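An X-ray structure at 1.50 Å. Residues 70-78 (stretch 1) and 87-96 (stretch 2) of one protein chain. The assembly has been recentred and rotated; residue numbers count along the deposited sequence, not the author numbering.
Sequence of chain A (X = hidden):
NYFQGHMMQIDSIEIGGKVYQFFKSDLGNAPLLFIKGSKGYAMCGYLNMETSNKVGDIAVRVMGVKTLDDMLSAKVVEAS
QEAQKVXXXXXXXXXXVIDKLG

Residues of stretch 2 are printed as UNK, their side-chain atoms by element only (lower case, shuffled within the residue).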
# COMPACT_ATOMS: atom_id res chain seq x y z
N ASP A 70 15.53 -13.28 0.11
CA ASP A 70 15.77 -14.18 -1.02
C ASP A 70 16.24 -13.38 -2.23
O ASP A 70 17.17 -13.79 -2.93
CB ASP A 70 14.50 -14.95 -1.40
CG ASP A 70 14.12 -15.99 -0.37
OD1 ASP A 70 15.02 -16.70 0.13
OD2 ASP A 70 12.91 -16.11 -0.06
N MSE A 71 15.59 -12.25 -2.48
CA MSE A 71 15.95 -11.41 -3.62
C MSE A 71 17.37 -10.89 -3.55
O MSE A 71 18.12 -10.96 -4.52
CB MSE A 71 15.00 -10.21 -3.73
CG MSE A 71 13.62 -10.55 -4.25
SE MSE A 71 12.67 -8.93 -4.72
CE MSE A 71 13.46 -8.61 -6.43
N LEU A 72 17.75 -10.35 -2.39
CA LEU A 72 19.09 -9.81 -2.21
C LEU A 72 20.19 -10.86 -2.36
O LEU A 72 21.30 -10.54 -2.79
CB LEU A 72 19.20 -9.13 -0.84
CG LEU A 72 18.31 -7.90 -0.66
CD1 LEU A 72 18.41 -7.41 0.78
CD2 LEU A 72 18.73 -6.82 -1.64
N SER A 73 19.87 -12.10 -2.03
CA SER A 73 20.84 -13.19 -2.12
C SER A 73 20.73 -13.94 -3.45
O SER A 73 21.53 -14.83 -3.73
CB SER A 73 20.64 -14.18 -0.97
OG SER A 73 20.84 -13.54 0.28
N ALA A 74 19.74 -13.58 -4.26
CA ALA A 74 19.53 -14.24 -5.54
C ALA A 74 20.46 -13.71 -6.63
O ALA A 74 20.90 -12.57 -6.58
CB ALA A 74 18.08 -14.09 -5.98
N LYS A 75 20.75 -14.56 -7.60
CA LYS A 75 21.61 -14.16 -8.70
C LYS A 75 20.76 -13.65 -9.86
O LYS A 75 19.69 -14.19 -10.16
CB LYS A 75 22.46 -15.35 -9.18
CG LYS A 75 23.38 -15.90 -8.10
CD LYS A 75 24.23 -17.03 -8.65
CE LYS A 75 25.10 -17.64 -7.55
NZ LYS A 75 25.98 -16.62 -6.91
N VAL A 76 21.23 -12.58 -10.48
CA VAL A 76 20.55 -11.98 -11.62
C VAL A 76 20.46 -13.02 -12.72
O VAL A 76 21.48 -13.58 -13.12
CB VAL A 76 21.33 -10.76 -12.14
CG1 VAL A 76 20.74 -10.27 -13.46
CG2 VAL A 76 21.31 -9.65 -11.10
N VAL A 77 19.25 -13.29 -13.21
CA VAL A 77 19.07 -14.26 -14.28
C VAL A 77 19.09 -13.54 -15.63
O VAL A 77 19.63 -14.05 -16.62
CB VAL A 77 17.74 -15.03 -14.12
CG1 VAL A 77 17.55 -16.00 -15.28
CG2 VAL A 77 17.75 -15.78 -12.80
N GLU A 78 18.50 -12.35 -15.65
CA GLU A 78 18.46 -11.53 -16.85
C GLU A 78 18.71 -10.08 -16.45
O GLU A 78 18.23 -9.62 -15.41
CB GLU A 78 17.11 -11.62 -17.54
CG GLU A 78 16.86 -12.89 -18.30
CD GLU A 78 15.54 -12.85 -19.03
OE1 GLU A 78 14.50 -13.15 -18.39
OE2 GLU A 78 15.53 -12.51 -20.23
N UNK A 87 27.33 -2.13 -15.97
CA UNK A 87 28.09 -3.22 -15.36
C UNK A 87 27.37 -4.40 -14.77
O UNK A 87 28.01 -5.33 -14.28
N UNK A 88 26.04 -4.40 -14.80
CA UNK A 88 25.27 -5.51 -14.24
C UNK A 88 25.11 -6.63 -15.26
O UNK A 88 24.69 -6.39 -16.40
c UNK A 88 23.11 -6.24 -13.19
c UNK A 88 23.87 -5.06 -13.79
c UNK A 88 23.99 -3.93 -12.77
c UNK A 88 22.66 -3.34 -12.36
N UNK A 89 25.45 -7.84 -14.86
CA UNK A 89 25.34 -8.98 -15.76
C UNK A 89 24.73 -10.20 -15.10
O UNK A 89 24.72 -10.32 -13.87
o UNK A 89 28.05 -7.48 -16.92
c UNK A 89 26.71 -9.38 -16.32
c UNK A 89 27.26 -8.35 -17.30
n UNK A 89 26.84 -8.44 -18.55
N UNK A 90 24.19 -11.12 -15.91
CA UNK A 90 23.57 -12.34 -15.39
C UNK A 90 24.64 -13.03 -14.54
O UNK A 90 25.80 -13.11 -14.94
c UNK A 90 23.26 -13.13 -16.65
c UNK A 90 22.99 -12.05 -17.66
c UNK A 90 24.07 -11.05 -17.38
N UNK A 91 24.25 -13.51 -13.37
CA UNK A 91 25.20 -14.18 -12.50
C UNK A 91 25.52 -13.36 -11.27
O UNK A 91 25.85 -13.92 -10.22
N UNK A 92 25.44 -12.04 -11.38
CA UNK A 92 25.73 -11.17 -10.24
C UNK A 92 24.71 -11.38 -9.12
O UNK A 92 23.52 -11.59 -9.38
o UNK A 92 26.74 -8.29 -12.25
c UNK A 92 26.86 -9.29 -11.51
c UNK A 92 25.69 -9.69 -10.65
o UNK A 92 27.92 -9.96 -11.44
N UNK A 93 25.17 -11.32 -7.88
CA UNK A 93 24.28 -11.45 -6.74
C UNK A 93 23.66 -10.06 -6.57
O UNK A 93 24.38 -9.06 -6.52
c UNK A 93 24.07 -11.93 -4.28
c UNK A 93 25.76 -13.16 -5.67
c UNK A 93 25.04 -11.83 -5.46
N UNK A 94 22.33 -9.99 -6.50
CA UNK A 94 21.65 -8.71 -6.40
C UNK A 94 22.23 -7.75 -5.36
O UNK A 94 22.44 -6.57 -5.64
c UNK A 94 20.16 -8.92 -6.12
c UNK A 94 17.84 -8.02 -5.86
c UNK A 94 19.30 -7.65 -6.11
c UNK A 94 19.44 -6.92 -7.44
N UNK A 95 22.50 -8.25 -4.16
CA UNK A 95 23.05 -7.41 -3.10
C UNK A 95 24.33 -6.69 -3.54
O UNK A 95 24.60 -5.56 -3.12
c UNK A 95 22.64 -6.59 -0.10
c UNK A 95 23.35 -8.25 -1.86
n UNK A 95 24.25 -4.16 2.13
c UNK A 95 23.94 -4.82 1.02
n UNK A 95 23.05 -5.80 1.06
c UNK A 95 23.78 -7.45 -0.64
n UNK A 95 24.53 -4.50 -0.12
N UNK A 96 25.10 -7.35 -4.40
CA UNK A 96 26.36 -6.79 -4.88
C UNK A 96 26.23 -5.73 -5.97
O UNK A 96 27.20 -5.04 -6.29
c UNK A 96 27.70 -8.87 -4.29
n UNK A 96 27.42 -8.51 -3.05
c UNK A 96 27.26 -7.92 -5.39
o UNK A 96 28.29 -9.92 -4.56

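Position 87 has no side-chain atoms and does not reach stretch 1. Its phi of 98° would jam a CB against the preceding carbonyl. It is glycine, G87.

Position 88 has four carbons, forked at the first, with one arm two carbons long. That is isoleucine, I88. Its CG2 lies 4.4 Å from V76 CG2, an apolar contact.

Position 89 has two carbons, the second carrying one oxygen and one nitrogen. The CB points away from stretch 1. This is asparagine, N89. Its backbone O lies 3.8 Å from V76 CB.

Position 90 has three carbons closing a ring onto the backbone N, which only proline does. P90 CB is 3.7 Å from V77 O, and P90 CA makes a CA-H...O contact with V76 O at 3.3 Å.

Position 91 has no side-chain atoms. With phi 110° and psi -29°, a CB would again be jammed against the preceding carbonyl. It is glycine, G91. Its N donates to V76 O at 2.8 Å.

Position 92 has two carbons, the second carrying two oxygens: aspartate, D92. Its CB is 4.4 Å from V76 CG2. Its OD2 accepts from N89 N at 2.9 Å. D92 N donates to N89 O at 3.1 Å, within a type II turn from N89 to D92.

Position 93 has one carbon carrying two more. This is valine, V93. Its CG1 lies 3.4 Å from L72 O, and its CG2 lies 3.7 Å from K75 NZ.

Position 94 has four carbons, forked at the second, and its CB points toward stretch 1. It is leucine, L94. Its CD2 approaches M71 O at 3.2 Å and M71 CB at 4.2 Å.

Position 95 has three carbons, a nitrogen, then a carbon carrying two more nitrogens: arginine, R95. Its CD is 4.2 Å from L72 CD2. NH2 is hydrogen-bonded elsewhere in the structure.

Position 96 has two carbons, the second carrying one oxygen and one nitrogen. This is asparagine, N96. It makes no contact with stretch 1, but its N donates to V93 O at 2.8 Å.

The contact is held by four backbone hydrogen bonds. Besides G91 N to V76 O, V76 N donates to D92 O at 2.7 Å, L94 N to A74 O at 3.0 Å, and R95 N to L72 O at 2.9 Å. K75 and V93 form a single beta bridge. V76 and L94 have the largest covered areas on their stretches, adding apolar packing to the backbone pairing.

Stretch 2 (87-96) GINPGDVLRN
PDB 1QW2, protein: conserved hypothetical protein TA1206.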